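Local coordinates for protein putative phosphosugar isomerase (Clostridium difficile, PDB 3G68) that probably binds and isomerises a phosphorylated sugar, as a double-SIS-domain protein related to the isomerase half of glucosamine-6-phosphate synthase, at residues G43-Q51 against D218-K229; T11-I19 against Y148-L156. All coordinates share one frame; numbering follows the deposited sequence.

Overall arrangement
The two contacts are joined through the helix 145-165. Interaction 1 packs the helix 43-59, which follows strand 36-40 of the first parallel sheet, against the helix 220-234, which follows strand 210-215 of the second, close to the centre of the chain. Interaction 2, its centre about 16 Å from that of interaction 1, sets the N-terminal helix 4-20 on 145-165. Along the chain the segments alternate: 11-19, 43-51, 148-156, 218-229. A salt bridge from Lys151 to Asp222 ties the two contacts together, and Thr150 packs on Ser48. Helices 43-59 and 145-165 thus pack against the second sheet's domain and the N-terminal helix, respectively.

Interaction 1: residues G43-Q51 against D218-K229; sequences GTSYHSGVQ and DIYGDTLEAALK
Glu225 OE1 is gripped by two donors from the facing helix. His47 ND1 donates to the anti lone pair of Glu225 OE1 at 2.9 Å, nearly straight (174°) and in the imidazole plane; the Thr44 hydroxyl gives its proton to the syn lone pair of the same oxygen. Lys229 NZ closes the network, donating to Thr44 OG1 at 2.9 Å and forming a salt bridge with Glu225 OE2 at 2.6 Å, while Lys143 O takes a further bond from the ammonium. Glu225 leaves its helix with CG anti to the backbone N (chi1 173°), and a bend at chi2 brings the carboxylate back across to Thr44 and His47.

At the other end Gln51 binds the start of helix 220-234. Gln51 OE1 accepts from Asp222 N at 2.9 Å, and Gln51 NE2 donates to Asp218 O at 3.0 Å. The amide lies stacked on the Asp222 carboxylate, the planes 9° apart; that carboxylate is itself held by Tyr147, Lys151 and Thr311. One water bridges Val50 O and Gly221 N.

Between these ends the helices run antiparallel, their axes 7.6 Å apart. Gly221 allows this: Gln51 CA and Gly221 CA come within 4.0 Å, and Val50 CG1 rests on Gly221 CA. His47 is a knob among Gly221, Leu224, Glu225 and Leu228, with Leu224 CB over one ring face and Gly43 O over the centre of the other.

The in-plane bond to Glu225 OE1 fixes the rotation of the imidazole. A citrate, probably from the crystallisation liquor, is bound by Thr44 N and Ser45 OG and may mark the pocket where SIS relatives bind phosphosugar; the largely buried network would position Thr44 beside it.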
loop_
_atom_site.group_PDB
_atom_site.type_symbol
_atom_site.label_atom_id
_atom_site.label_comp_id
_atom_site.label_asym_id
_atom_site.label_seq_id
_atom_site.Cartn_x
_atom_site.Cartn_y
_atom_site.Cartn_z
ATOM N N GLY B 43 21.416 28.657 -50.208
ATOM C CA GLY B 43 21.171 27.216 -50.033
ATOM C C GLY B 43 20.279 26.834 -48.860
ATOM O O GLY B 43 19.170 27.333 -48.755
ATOM N N THR B 44 20.787 25.980 -47.968
ATOM C CA THR B 44 20.057 25.525 -46.775
ATOM C C THR B 44 19.549 26.662 -45.884
ATOM O O THR B 44 18.467 26.548 -45.280
ATOM C CB THR B 44 20.942 24.504 -46.009
ATOM O OG1 THR B 44 21.216 23.409 -46.901
ATOM C CG2 THR B 44 20.282 23.984 -44.728
ATOM N N SER B 45 20.309 27.760 -45.809
ATOM C CA SER B 45 19.883 28.940 -45.048
ATOM C C SER B 45 18.665 29.556 -45.739
ATOM O O SER B 45 17.654 29.847 -45.080
ATOM C CB SER B 45 21.018 29.937 -44.884
ATOM O OG SER B 45 21.996 29.377 -44.035
ATOM N N TYR B 46 18.717 29.675 -47.070
ATOM C CA TYR B 46 17.549 30.124 -47.835
ATOM C C TYR B 46 16.355 29.245 -47.526
ATOM O O TYR B 46 15.272 29.759 -47.251
ATOM C CB TYR B 46 17.787 30.151 -49.353
ATOM C CG TYR B 46 16.568 30.625 -50.130
ATOM C CD1 TYR B 46 16.085 31.913 -49.979
ATOM C CD2 TYR B 46 15.904 29.776 -51.011
ATOM C CE1 TYR B 46 14.952 32.343 -50.662
ATOM C CE2 TYR B 46 14.792 30.201 -51.706
ATOM C CZ TYR B 46 14.321 31.462 -51.530
ATOM O OH TYR B 46 13.217 31.847 -52.231
ATOM N N HIS B 47 16.547 27.926 -47.528
ATOM C CA HIS B 47 15.434 26.993 -47.298
ATOM C C HIS B 47 14.797 27.147 -45.928
ATOM O O HIS B 47 13.606 26.925 -45.785
ATOM C CB HIS B 47 15.832 25.523 -47.527
ATOM C CG HIS B 47 16.334 25.234 -48.923
ATOM N ND1 HIS B 47 17.309 24.291 -49.187
ATOM C CD2 HIS B 47 16.053 25.821 -50.112
ATOM C CE1 HIS B 47 17.562 24.273 -50.489
ATOM N NE2 HIS B 47 16.819 25.197 -51.075
ATOM N N SER B 48 15.602 27.474 -44.921
ATOM C CA SER B 48 15.062 27.691 -43.573
ATOM C C SER B 48 14.053 28.844 -43.633
ATOM O O SER B 48 12.970 28.736 -43.071
ATOM C CB SER B 48 16.166 27.910 -42.524
ATOM O OG SER B 48 16.790 29.176 -42.669
ATOM N N GLY B 49 14.395 29.916 -44.363
ATOM C CA GLY B 49 13.482 31.039 -44.588
ATOM C C GLY B 49 12.239 30.665 -45.391
ATOM O O GLY B 49 11.111 31.032 -45.035
ATOM N N VAL B 50 12.421 29.902 -46.456
ATOM C CA VAL B 50 11.288 29.449 -47.249
ATOM C C VAL B 50 10.311 28.661 -46.371
ATOM O O VAL B 50 9.100 28.845 -46.431
ATOM C CB VAL B 50 11.738 28.538 -48.422
ATOM C CG1 VAL B 50 10.542 27.998 -49.182
ATOM C CG2 VAL B 50 12.688 29.249 -49.363
ATOM N N GLN B 51 10.854 27.775 -45.543
ATOM C CA GLN B 51 10.023 26.912 -44.736
ATOM C C GLN B 51 9.256 27.623 -43.641
ATOM O O GLN B 51 8.074 27.333 -43.465
ATOM C CB GLN B 51 10.851 25.773 -44.107
ATOM C CG GLN B 51 10.041 24.804 -43.246
ATOM C CD GLN B 51 8.915 24.161 -44.004
ATOM O OE1 GLN B 51 9.077 23.750 -45.181
ATOM N NE2 GLN B 51 7.772 24.037 -43.353
ATOM N N ASP B 218 2.847 23.402 -47.497
ATOM C CA ASP B 218 3.183 23.607 -46.080
ATOM C C ASP B 218 4.609 23.174 -45.741
ATOM O O ASP B 218 5.172 23.674 -44.755
ATOM C CB ASP B 218 2.197 22.879 -45.146
ATOM C CG ASP B 218 0.799 23.445 -45.197
ATOM O OD1 ASP B 218 0.627 24.622 -45.604
ATOM O OD2 ASP B 218 -0.116 22.707 -44.801
ATOM N N ILE B 219 5.175 22.276 -46.563
ATOM C CA ILE B 219 6.539 21.803 -46.404
ATOM C C ILE B 219 7.386 22.080 -47.669
ATOM O O ILE B 219 8.355 21.400 -47.941
ATOM C CB ILE B 219 6.590 20.315 -45.929
ATOM C CG1 ILE B 219 5.777 19.408 -46.843
ATOM C CG2 ILE B 219 6.146 20.257 -44.428
ATOM C CD1 ILE B 219 6.049 17.850 -46.648
ATOM N N TYR B 220 7.053 23.139 -48.404
ATOM C CA TYR B 220 7.811 23.466 -49.616
ATOM C C TYR B 220 9.321 23.720 -49.346
ATOM O O TYR B 220 10.169 23.169 -50.017
ATOM C CB TYR B 220 7.145 24.654 -50.342
ATOM C CG TYR B 220 7.848 25.031 -51.619
ATOM C CD1 TYR B 220 8.008 24.106 -52.633
ATOM C CD2 TYR B 220 8.367 26.314 -51.795
ATOM C CE1 TYR B 220 8.657 24.450 -53.807
ATOM C CE2 TYR B 220 9.035 26.666 -52.943
ATOM C CZ TYR B 220 9.174 25.741 -53.950
ATOM O OH TYR B 220 9.843 26.097 -55.089
ATOM N N GLY B 221 9.642 24.483 -48.320
ATOM C CA GLY B 221 11.053 24.737 -47.968
ATOM C C GLY B 221 11.766 23.423 -47.651
ATOM O O GLY B 221 12.868 23.180 -48.149
ATOM N N ASP B 222 11.142 22.587 -46.818
ATOM C CA ASP B 222 11.710 21.248 -46.497
ATOM C C ASP B 222 11.869 20.361 -47.728
ATOM O O ASP B 222 12.807 19.571 -47.786
ATOM C CB ASP B 222 10.857 20.513 -45.464
ATOM C CG ASP B 222 10.949 21.130 -44.070
ATOM O OD1 ASP B 222 11.992 21.769 -43.737
ATOM O OD2 ASP B 222 9.984 20.920 -43.301
ATOM N N THR B 223 10.976 20.486 -48.699
ATOM C CA THR B 223 11.040 19.711 -49.967
ATOM C C THR B 223 12.265 20.115 -50.761
ATOM O O THR B 223 12.997 19.276 -51.230
ATOM C CB THR B 223 9.740 19.877 -50.774
ATOM O OG1 THR B 223 8.656 19.425 -49.940
ATOM C CG2 THR B 223 9.762 19.070 -52.084
ATOM N N LEU B 224 12.502 21.422 -50.873
ATOM C CA LEU B 224 13.692 21.960 -51.522
ATOM C C LEU B 224 14.986 21.549 -50.795
ATOM O O LEU B 224 15.992 21.220 -51.426
ATOM C CB LEU B 224 13.601 23.479 -51.579
ATOM C CG LEU B 224 12.496 24.073 -52.424
ATOM C CD1 LEU B 224 12.568 25.643 -52.324
ATOM C CD2 LEU B 224 12.658 23.596 -53.886
ATOM N N GLU B 225 14.949 21.549 -49.474
ATOM C CA GLU B 225 16.128 21.168 -48.666
ATOM C C GLU B 225 16.450 19.694 -48.821
ATOM O O GLU B 225 17.611 19.332 -49.000
ATOM C CB GLU B 225 15.927 21.522 -47.192
ATOM C CG GLU B 225 16.999 21.017 -46.248
ATOM C CD GLU B 225 18.401 21.517 -46.551
ATOM O OE1 GLU B 225 18.556 22.473 -47.353
ATOM O OE2 GLU B 225 19.339 20.957 -45.925
ATOM N N ALA B 226 15.416 18.863 -48.782
ATOM C CA ALA B 226 15.568 17.414 -48.975
ATOM C C ALA B 226 16.198 17.115 -50.334
ATOM O O ALA B 226 17.105 16.304 -50.450
ATOM C CB ALA B 226 14.198 16.715 -48.837
ATOM N N ALA B 227 15.724 17.803 -51.353
ATOM C CA ALA B 227 16.243 17.640 -52.698
ATOM C C ALA B 227 17.716 18.067 -52.754
ATOM O O ALA B 227 18.535 17.328 -53.298
ATOM C CB ALA B 227 15.388 18.419 -53.701
ATOM N N LEU B 228 18.078 19.221 -52.196
ATOM C CA LEU B 228 19.492 19.678 -52.231
ATOM C C LEU B 228 20.412 18.702 -51.486
ATOM O O LEU B 228 21.490 18.395 -51.975
ATOM C CB LEU B 228 19.657 21.083 -51.625
ATOM C CG LEU B 228 21.058 21.677 -51.489
ATOM C CD1 LEU B 228 21.773 21.763 -52.882
ATOM C CD2 LEU B 228 21.035 23.070 -50.753
ATOM N N LYS B 229 19.995 18.211 -50.320
ATOM C CA LYS B 229 20.881 17.306 -49.547
ATOM C C LYS B 229 21.075 15.964 -50.251
ATOM O O LYS B 229 22.183 15.428 -50.259
ATOM C CB LYS B 229 20.414 17.138 -48.098
ATOM C CG LYS B 229 20.618 18.418 -47.260
ATOM C CD LYS B 229 22.100 18.693 -46.994
ATOM C CE LYS B 229 22.445 20.174 -46.910
ATOM N NZ LYS B 229 21.932 20.823 -45.724
HETATM O O HOH W 1 7.469 26.385 -47.342
#

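Interaction 2: residues T11-I19 against Y148-L156; sequences TPVRMREII and YCTKLNLML
Ile18 enters the facing helix as a knob among Cys149, Leu152, Asn153 and Leu156, and its two branches divide the work. Ile18 CG2, anti to the backbone N, runs across to Asn153 OD1 at 3.4 Å and also touches Leu156 CD1. The ethyl arm puts Ile18 CD1 against Cys149 CB at 3.7 Å. Leu152 answers from the other helix. Its CG stands anti to the backbone N (chi1 179°), which carries CD2 between the helices to lie over Met15 CB; the end of this selenomethionine, modelled in two conformers, also lies near Leu152. Ile19 CG1 touches both leucine methyls. Cys149 completes the centre: Cys149 SG lies 4.0 Å from Met15 CG and also reaches Arg14 CB.

Toward the start of both segments, Thr11 CG2 abuts Tyr148 CB at 3.6 Å. The polar ends turn to other partners, the Thr11 hydroxyl to Tyr7 O and the Tyr148 hydroxyl to Gln319, so the touching surfaces are almost wholly apolar.

The axes lie 10.0 Å apart and cross at -21°, with the N-to-C directions alike. Ile177, Leu181 and Ile184 of helix 170-184 extend the core behind Ile19 and Met15, and Glu17 of the second subunit packs on Ile19. This is near-parallel helix packing with a knob-into-hole centre, joining the N-terminal helix to helix 145-165 of the alpha/beta SIS domain.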
loop_
_atom_site.group_PDB
_atom_site.type_symbol
_atom_site.label_atom_id
_atom_site.label_comp_id
_atom_site.label_asym_id
_atom_site.label_seq_id
_atom_site.Cartn_x
_atom_site.Cartn_y
_atom_site.Cartn_z
ATOM N N THR B 11 20.246 16.532 -32.577
ATOM C CA THR B 11 19.320 17.619 -32.846
ATOM C C THR B 11 18.248 17.876 -31.748
ATOM O O THR B 11 18.154 19.007 -31.276
ATOM C CB THR B 11 18.768 17.550 -34.304
ATOM O OG1 THR B 11 19.890 17.523 -35.205
ATOM C CG2 THR B 11 17.929 18.783 -34.616
ATOM N N PRO B 12 17.478 16.855 -31.302
ATOM C CA PRO B 12 16.545 17.164 -30.205
ATOM C C PRO B 12 17.172 17.815 -28.933
ATOM O O PRO B 12 16.606 18.788 -28.421
ATOM C CB PRO B 12 15.882 15.808 -29.917
ATOM C CG PRO B 12 15.958 15.103 -31.254
ATOM C CD PRO B 12 17.339 15.455 -31.733
ATOM N N VAL B 13 18.347 17.366 -28.498
ATOM C CA VAL B 13 18.998 17.934 -27.276
ATOM C C VAL B 13 19.321 19.429 -27.497
ATOM O O VAL B 13 19.018 20.287 -26.675
ATOM C CB VAL B 13 20.280 17.115 -26.872
ATOM C CG1 VAL B 13 21.002 17.741 -25.682
ATOM C CG2 VAL B 13 19.914 15.681 -26.570
ATOM N N ARG B 14 19.873 19.742 -28.654
ATOM C CA ARG B 14 20.216 21.130 -29.003
ATOM C C ARG B 14 18.981 21.996 -29.119
ATOM O O ARG B 14 18.977 23.141 -28.653
ATOM C CB ARG B 14 21.054 21.219 -30.293
ATOM C CG ARG B 14 22.514 20.774 -30.152
ATOM C CD ARG B 14 23.291 21.595 -29.126
ATOM N NE ARG B 14 24.697 21.208 -29.085
ATOM C CZ ARG B 14 25.625 21.749 -28.295
ATOM N NH1 ARG B 14 25.326 22.722 -27.435
ATOM N NH2 ARG B 14 26.873 21.295 -28.361
HETATM N N MSE B 15 17.906 21.460 -29.707
HETATM C CA MSE B 15 16.665 22.230 -29.891
HETATM C C MSE B 15 16.051 22.629 -28.544
HETATM O O MSE B 15 15.638 23.782 -28.351
HETATM C CB MSE B 15 15.670 21.461 -30.758
HETATM C CG MSE B 15 16.118 21.318 -32.216
HETATM SE SE MSE B 15 14.730 20.521 -33.338
HETATM C CE MSE B 15 13.405 22.036 -33.186
ATOM N N ARG B 16 16.041 21.697 -27.619
ATOM C CA ARG B 16 15.531 21.947 -26.261
ATOM C C ARG B 16 16.358 23.006 -25.525
ATOM O O ARG B 16 15.786 23.819 -24.788
ATOM C CB ARG B 16 15.503 20.678 -25.456
ATOM C CG ARG B 16 14.459 19.732 -25.936
ATOM C CD ARG B 16 14.676 18.418 -25.343
ATOM N NE ARG B 16 13.748 17.488 -25.937
ATOM C CZ ARG B 16 13.975 16.197 -26.097
ATOM N NH1 ARG B 16 15.124 15.658 -25.716
ATOM N NH2 ARG B 16 13.039 15.460 -26.657
ATOM N N GLU B 17 17.679 23.010 -25.734
ATOM C CA GLU B 17 18.565 24.025 -25.158
ATOM C C GLU B 17 18.285 25.426 -25.695
ATOM O O GLU B 17 18.285 26.436 -24.946
ATOM C CB GLU B 17 20.028 23.710 -25.415
ATOM C CG GLU B 17 20.513 22.496 -24.647
ATOM C CD GLU B 17 21.911 22.068 -25.041
ATOM O OE1 GLU B 17 22.449 22.636 -26.017
ATOM O OE2 GLU B 17 22.437 21.130 -24.391
ATOM N N ILE B 18 18.040 25.477 -26.995
ATOM C CA ILE B 18 17.705 26.703 -27.677
ATOM C C ILE B 18 16.392 27.280 -27.163
ATOM O O ILE B 18 16.299 28.464 -26.911
ATOM C CB ILE B 18 17.706 26.507 -29.204
ATOM C CG1 ILE B 18 19.157 26.285 -29.668
ATOM C CG2 ILE B 18 17.086 27.740 -29.902
ATOM C CD1 ILE B 18 19.272 25.884 -31.137
ATOM N N ILE B 19 15.388 26.436 -27.011
ATOM C CA ILE B 19 14.093 26.829 -26.442
ATOM C C ILE B 19 14.284 27.423 -25.022
ATOM O O ILE B 19 13.792 28.512 -24.750
ATOM C CB ILE B 19 13.109 25.621 -26.476
ATOM C CG1 ILE B 19 12.570 25.449 -27.899
ATOM C CG2 ILE B 19 11.932 25.781 -25.481
ATOM C CD1 ILE B 19 11.866 24.081 -28.152
ATOM N N TYR B 148 17.447 22.335 -38.857
ATOM C CA TYR B 148 16.400 22.268 -37.819
ATOM C C TYR B 148 16.540 23.381 -36.761
ATOM O O TYR B 148 15.571 24.051 -36.418
ATOM C CB TYR B 148 16.394 20.922 -37.119
ATOM C CG TYR B 148 15.886 19.804 -37.996
ATOM C CD1 TYR B 148 14.538 19.741 -38.375
ATOM C CD2 TYR B 148 16.735 18.798 -38.425
ATOM C CE1 TYR B 148 14.064 18.708 -39.188
ATOM C CE2 TYR B 148 16.264 17.754 -39.220
ATOM C CZ TYR B 148 14.939 17.724 -39.599
ATOM O OH TYR B 148 14.457 16.716 -40.388
ATOM N N CYS B 149 17.754 23.576 -36.247
ATOM C CA CYS B 149 17.949 24.575 -35.215
ATOM C C CYS B 149 17.781 26.007 -35.752
ATOM O O CYS B 149 17.393 26.873 -34.986
ATOM C CB CYS B 149 19.302 24.398 -34.526
ATOM S SG CYS B 149 19.495 22.888 -33.587
ATOM N N THR B 150 18.028 26.252 -37.048
ATOM C CA THR B 150 17.854 27.596 -37.650
ATOM C C THR B 150 16.343 27.867 -37.854
ATOM O O THR B 150 15.829 28.956 -37.532
ATOM C CB THR B 150 18.678 27.735 -38.969
ATOM O OG1 THR B 150 20.086 27.608 -38.656
ATOM C CG2 THR B 150 18.408 29.071 -39.683
ATOM N N LYS B 151 15.608 26.873 -38.363
ATOM C CA LYS B 151 14.155 26.991 -38.453
ATOM C C LYS B 151 13.543 27.271 -37.062
ATOM O O LYS B 151 12.703 28.144 -36.926
ATOM C CB LYS B 151 13.525 25.739 -39.025
ATOM C CG LYS B 151 13.862 25.477 -40.491
ATOM C CD LYS B 151 13.013 24.319 -41.023
ATOM C CE LYS B 151 13.420 22.936 -40.440
ATOM N NZ LYS B 151 12.684 21.833 -41.084
ATOM N N LEU B 152 13.977 26.528 -36.043
ATOM C CA LEU B 152 13.486 26.747 -34.680
ATOM C C LEU B 152 13.785 28.171 -34.228
ATOM O O LEU B 152 12.918 28.848 -33.697
ATOM C CB LEU B 152 14.134 25.775 -33.691
ATOM C CG LEU B 152 13.747 25.872 -32.214
ATOM C CD1 LEU B 152 12.238 25.786 -31.975
ATOM C CD2 LEU B 152 14.441 24.721 -31.464
ATOM N N ASN B 153 15.010 28.617 -34.456
ATOM C CA ASN B 153 15.461 29.970 -34.056
ATOM C C ASN B 153 14.600 31.079 -34.667
ATOM O O ASN B 153 14.241 32.056 -33.991
ATOM C CB ASN B 153 16.946 30.180 -34.425
ATOM C CG ASN B 153 17.762 30.734 -33.269
ATOM O OD1 ASN B 153 17.661 30.241 -32.138
ATOM N ND2 ASN B 153 18.586 31.739 -33.539
ATOM N N LEU B 154 14.259 30.905 -35.944
ATOM C CA LEU B 154 13.341 31.793 -36.663
ATOM C C LEU B 154 11.917 31.773 -36.069
ATOM O O LEU B 154 11.268 32.810 -35.976
ATOM C CB LEU B 154 13.276 31.433 -38.136
ATOM C CG LEU B 154 14.495 31.821 -38.979
ATOM C CD1 LEU B 154 14.507 31.037 -40.286
ATOM C CD2 LEU B 154 14.487 33.329 -39.228
HETATM N N MSE B 155 11.428 30.595 -35.698
HETATM C CA MSE B 155 10.131 30.500 -35.089
HETATM C C MSE B 155 10.130 31.193 -33.719
HETATM O O MSE B 155 9.168 31.859 -33.389
HETATM C CB MSE B 155 9.685 29.041 -34.944
HETATM C CG MSE B 155 9.345 28.396 -36.267
HETATM SE SE MSE B 155 8.748 26.583 -35.945
HETATM C CE MSE B 155 7.960 26.160 -37.665
ATOM N N LEU B 156 11.177 30.968 -32.925
ATOM C CA LEU B 156 11.304 31.573 -31.598
ATOM C C LEU B 156 11.310 33.100 -31.710
ATOM O O LEU B 156 10.573 33.761 -30.962
ATOM C CB LEU B 156 12.532 31.046 -30.871
ATOM C CG LEU B 156 12.322 29.585 -30.440
ATOM C CD1 LEU B 156 13.599 28.986 -29.931
ATOM C CD2 LEU B 156 11.194 29.472 -29.394
#